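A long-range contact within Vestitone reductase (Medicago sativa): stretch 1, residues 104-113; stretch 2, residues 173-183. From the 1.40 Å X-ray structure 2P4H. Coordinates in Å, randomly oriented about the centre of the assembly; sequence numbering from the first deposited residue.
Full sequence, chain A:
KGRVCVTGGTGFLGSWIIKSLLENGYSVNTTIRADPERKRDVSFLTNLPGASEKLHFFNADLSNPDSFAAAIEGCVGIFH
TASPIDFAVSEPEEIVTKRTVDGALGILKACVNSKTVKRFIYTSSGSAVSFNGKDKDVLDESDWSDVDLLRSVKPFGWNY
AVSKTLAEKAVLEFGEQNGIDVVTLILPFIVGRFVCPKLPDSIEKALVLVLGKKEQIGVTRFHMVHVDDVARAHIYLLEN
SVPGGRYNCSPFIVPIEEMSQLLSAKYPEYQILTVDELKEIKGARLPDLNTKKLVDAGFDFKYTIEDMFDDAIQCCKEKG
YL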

# COMPACT_ATOMS: atom_id res chain seq x y z
N ALA A 104 12.33 7.01 -4.68
CA ALA A 104 12.18 6.37 -3.38
C ALA A 104 12.99 7.11 -2.33
O ALA A 104 12.54 7.27 -1.19
CB ALA A 104 12.64 4.92 -3.46
N LEU A 105 14.17 7.59 -2.72
CA LEU A 105 15.07 8.27 -1.79
C LEU A 105 14.95 9.78 -1.63
O LEU A 105 15.44 10.31 -0.64
CB LEU A 105 16.52 7.95 -2.15
CG LEU A 105 16.95 6.48 -2.12
CD1 LEU A 105 18.42 6.38 -2.49
CD2 LEU A 105 16.70 5.88 -0.75
N GLY A 106 14.32 10.46 -2.58
CA GLY A 106 14.20 11.91 -2.50
C GLY A 106 13.83 12.48 -1.15
O GLY A 106 14.61 13.22 -0.52
N ILE A 107 12.64 12.15 -0.68
CA ILE A 107 12.19 12.66 0.60
C ILE A 107 12.95 12.05 1.78
O ILE A 107 13.05 12.65 2.85
CB ILE A 107 10.65 12.48 0.75
CG1 ILE A 107 10.16 13.18 2.02
CG2 ILE A 107 10.29 10.99 0.71
CD1 ILE A 107 8.66 13.27 2.12
N LEU A 108 13.50 10.85 1.59
CA LEU A 108 14.28 10.23 2.66
C LEU A 108 15.59 11.01 2.85
O LEU A 108 16.05 11.23 3.97
CB LEU A 108 14.57 8.76 2.33
CG LEU A 108 15.37 7.95 3.35
CD1 LEU A 108 14.66 7.93 4.70
CD2 LEU A 108 15.55 6.53 2.83
N LYS A 109 16.20 11.43 1.74
CA LYS A 109 17.43 12.21 1.82
C LYS A 109 17.15 13.53 2.53
O LYS A 109 17.97 14.02 3.31
CB LYS A 109 17.98 12.48 0.42
CG LYS A 109 18.58 11.26 -0.26
CD LYS A 109 18.95 11.56 -1.71
CE LYS A 109 19.57 10.36 -2.39
NZ LYS A 109 19.86 10.63 -3.83
N ALA A 110 15.98 14.10 2.27
CA ALA A 110 15.60 15.36 2.90
C ALA A 110 15.47 15.20 4.41
O ALA A 110 15.66 16.16 5.16
CB ALA A 110 14.27 15.85 2.31
N CYS A 111 15.15 13.98 4.84
CA CYS A 111 14.95 13.66 6.25
C CYS A 111 16.25 13.56 7.05
O CYS A 111 16.23 13.58 8.28
CB CYS A 111 14.17 12.34 6.36
SG CYS A 111 13.53 11.94 8.01
N VAL A 112 17.38 13.45 6.36
CA VAL A 112 18.66 13.34 7.05
C VAL A 112 18.85 14.51 8.00
O VAL A 112 18.70 15.67 7.62
CB VAL A 112 19.84 13.30 6.04
CG1 VAL A 112 21.17 13.33 6.79
CG2 VAL A 112 19.75 12.04 5.19
N ASN A 113 19.17 14.20 9.25
CA ASN A 113 19.40 15.21 10.28
C ASN A 113 18.15 15.98 10.70
O ASN A 113 18.25 17.07 11.29
CB ASN A 113 20.48 16.19 9.82
CG ASN A 113 21.86 15.57 9.80
OD1 ASN A 113 22.80 16.12 9.23
ND2 ASN A 113 22.00 14.41 10.44
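Stretch 2, residues 173-183: EFGEQNGIDVV

The contact centres on Leu108, whose CA-to-CB bond points toward stretch 2 and whose two methyls divide its neighbours. With chi1 t and chi2 p, Leu108 CD2 lies 3.5 Å from Phe174 CD2, while Leu108 CD1 lies 3.5 Å from Ile180 CD1 and 4.0 Å from Val182 CG2. Phe174 has the largest covered area of any residue here, 98 Å² of the 385 Å² buried in total. Leu105 CD2 packs 3.8 Å from Phe174 CB, at the base of the side chain. With chi1 at -173°, the ring lies beside the rest of the patch: Lys109 CG is 3.6 Å from Phe174 CZ, and Val112 CG2 meets the ring edge, near its plane, 3.7 Å from Phe174 CE2. The lysine thus contributes the aliphatic part of its extended side chain.

The backbone follows the same order. The helix of stretch 1 and the helix that opens stretch 2, both begun earlier in the chain, run nearly parallel, 13° between their N-to-C directions, with axes approaching to 10.7 Å. The first is kinked where the N atoms of Ile107 and Leu108 lack a bond to the turn before. Leu105 CA and Phe174 CA are 7.8 Å apart, as are Leu108 CA and Gly175 CA; Val112 CA comes to 6.9 Å from Asn178 CA. Gly175 has little contact of its own, but an ideal CB there would fall 2.6 Å from Val182 CG2, a clash within stretch 2.

Beyond the second helix the chain turns back through Gly179, at positive phi, and Ile180 N bonds to Gly175 O at 3.0 Å. The CA-to-CB bond of Ile180 points toward stretch 1, and Ile180 CD1 lies 4.0 Å from Val112 CG2, Ile180 CG2 4.3 Å from Cys111 SG. Strand 182-183 follows and continues later in the chain.

At the polar edge, Asn178 leaves helical phi/psi, and Asn178 ND2 donates to Phe174 O at 2.9 Å (163°). No direct hydrogen bond crosses the contact; instead one water accepts from Asn113 N at 3.1 Å and donates to Asn178 O at 3.0 Å.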

# COMPACT_ATOMS: atom_id res chain seq x y z
N GLU A 173 18.69 0.42 2.80
CA GLU A 173 20.13 0.65 2.85
C GLU A 173 20.47 2.09 3.23
O GLU A 173 21.31 2.32 4.10
CB GLU A 173 20.76 0.33 1.49
CG GLU A 173 22.28 0.47 1.48
CD GLU A 173 22.95 -0.41 2.52
OE1 GLU A 173 22.72 -1.63 2.51
OE2 GLU A 173 23.72 0.13 3.34
N PHE A 174 19.81 3.05 2.59
CA PHE A 174 20.07 4.45 2.89
C PHE A 174 19.73 4.76 4.35
O PHE A 174 20.48 5.44 5.04
CB PHE A 174 19.25 5.36 1.98
CG PHE A 174 19.59 6.82 2.12
CD1 PHE A 174 20.60 7.38 1.35
CD2 PHE A 174 18.92 7.61 3.05
CE1 PHE A 174 20.94 8.73 1.50
CE2 PHE A 174 19.26 8.96 3.21
CZ PHE A 174 20.27 9.51 2.43
N GLY A 175 18.59 4.25 4.81
CA GLY A 175 18.19 4.49 6.19
C GLY A 175 19.24 3.99 7.16
O GLY A 175 19.57 4.68 8.13
N GLU A 176 19.77 2.80 6.90
CA GLU A 176 20.78 2.20 7.76
C GLU A 176 22.09 2.99 7.76
O GLU A 176 22.70 3.19 8.80
CB GLU A 176 21.06 0.76 7.32
CG GLU A 176 22.08 0.03 8.18
CD GLU A 176 22.24 -1.42 7.77
OE1 GLU A 176 21.22 -2.15 7.77
OE2 GLU A 176 23.37 -1.83 7.45
N GLN A 177 22.50 3.45 6.58
CA GLN A 177 23.75 4.21 6.45
C GLN A 177 23.66 5.63 6.98
O GLN A 177 24.69 6.25 7.26
CB GLN A 177 24.19 4.25 4.98
CG GLN A 177 24.56 2.91 4.39
CD GLN A 177 25.16 3.04 3.00
OE1 GLN A 177 26.19 3.68 2.82
NE2 GLN A 177 24.51 2.42 2.02
N ASN A 178 22.45 6.16 7.11
CA ASN A 178 22.28 7.53 7.57
C ASN A 178 21.53 7.70 8.89
O ASN A 178 21.06 8.79 9.21
CB ASN A 178 21.60 8.34 6.47
CG ASN A 178 22.48 8.49 5.24
OD1 ASN A 178 23.34 9.37 5.19
ND2 ASN A 178 22.29 7.61 4.27
N GLY A 179 21.43 6.61 9.65
CA GLY A 179 20.77 6.64 10.94
C GLY A 179 19.33 7.13 10.97
O GLY A 179 18.94 7.83 11.91
N ILE A 180 18.54 6.77 9.97
CA ILE A 180 17.14 7.17 9.94
C ILE A 180 16.31 5.96 10.35
O ILE A 180 16.55 4.85 9.87
CB ILE A 180 16.70 7.63 8.53
CG1 ILE A 180 17.57 8.80 8.08
CG2 ILE A 180 15.23 8.04 8.55
CD1 ILE A 180 17.27 9.28 6.67
N ASP A 181 15.35 6.15 11.26
CA ASP A 181 14.51 5.05 11.71
C ASP A 181 13.47 4.73 10.64
O ASP A 181 12.38 5.30 10.63
CB ASP A 181 13.80 5.40 13.02
CG ASP A 181 13.25 4.18 13.73
OD1 ASP A 181 12.99 3.17 13.05
OD2 ASP A 181 13.07 4.24 14.96
N VAL A 182 13.84 3.82 9.75
CA VAL A 182 12.98 3.42 8.64
C VAL A 182 12.23 2.12 8.85
O VAL A 182 12.78 1.14 9.35
CB VAL A 182 13.81 3.27 7.34
CG1 VAL A 182 12.95 2.68 6.22
CG2 VAL A 182 14.37 4.62 6.92
N VAL A 183 10.96 2.14 8.47
CA VAL A 183 10.12 0.96 8.50
C VAL A 183 9.55 0.86 7.10
O VAL A 183 9.19 1.88 6.49
CB VAL A 183 8.94 1.08 9.50
CG1 VAL A 183 7.85 0.08 9.14
CG2 VAL A 183 9.43 0.82 10.91
O HOH W 1 19.64 11.23 10.12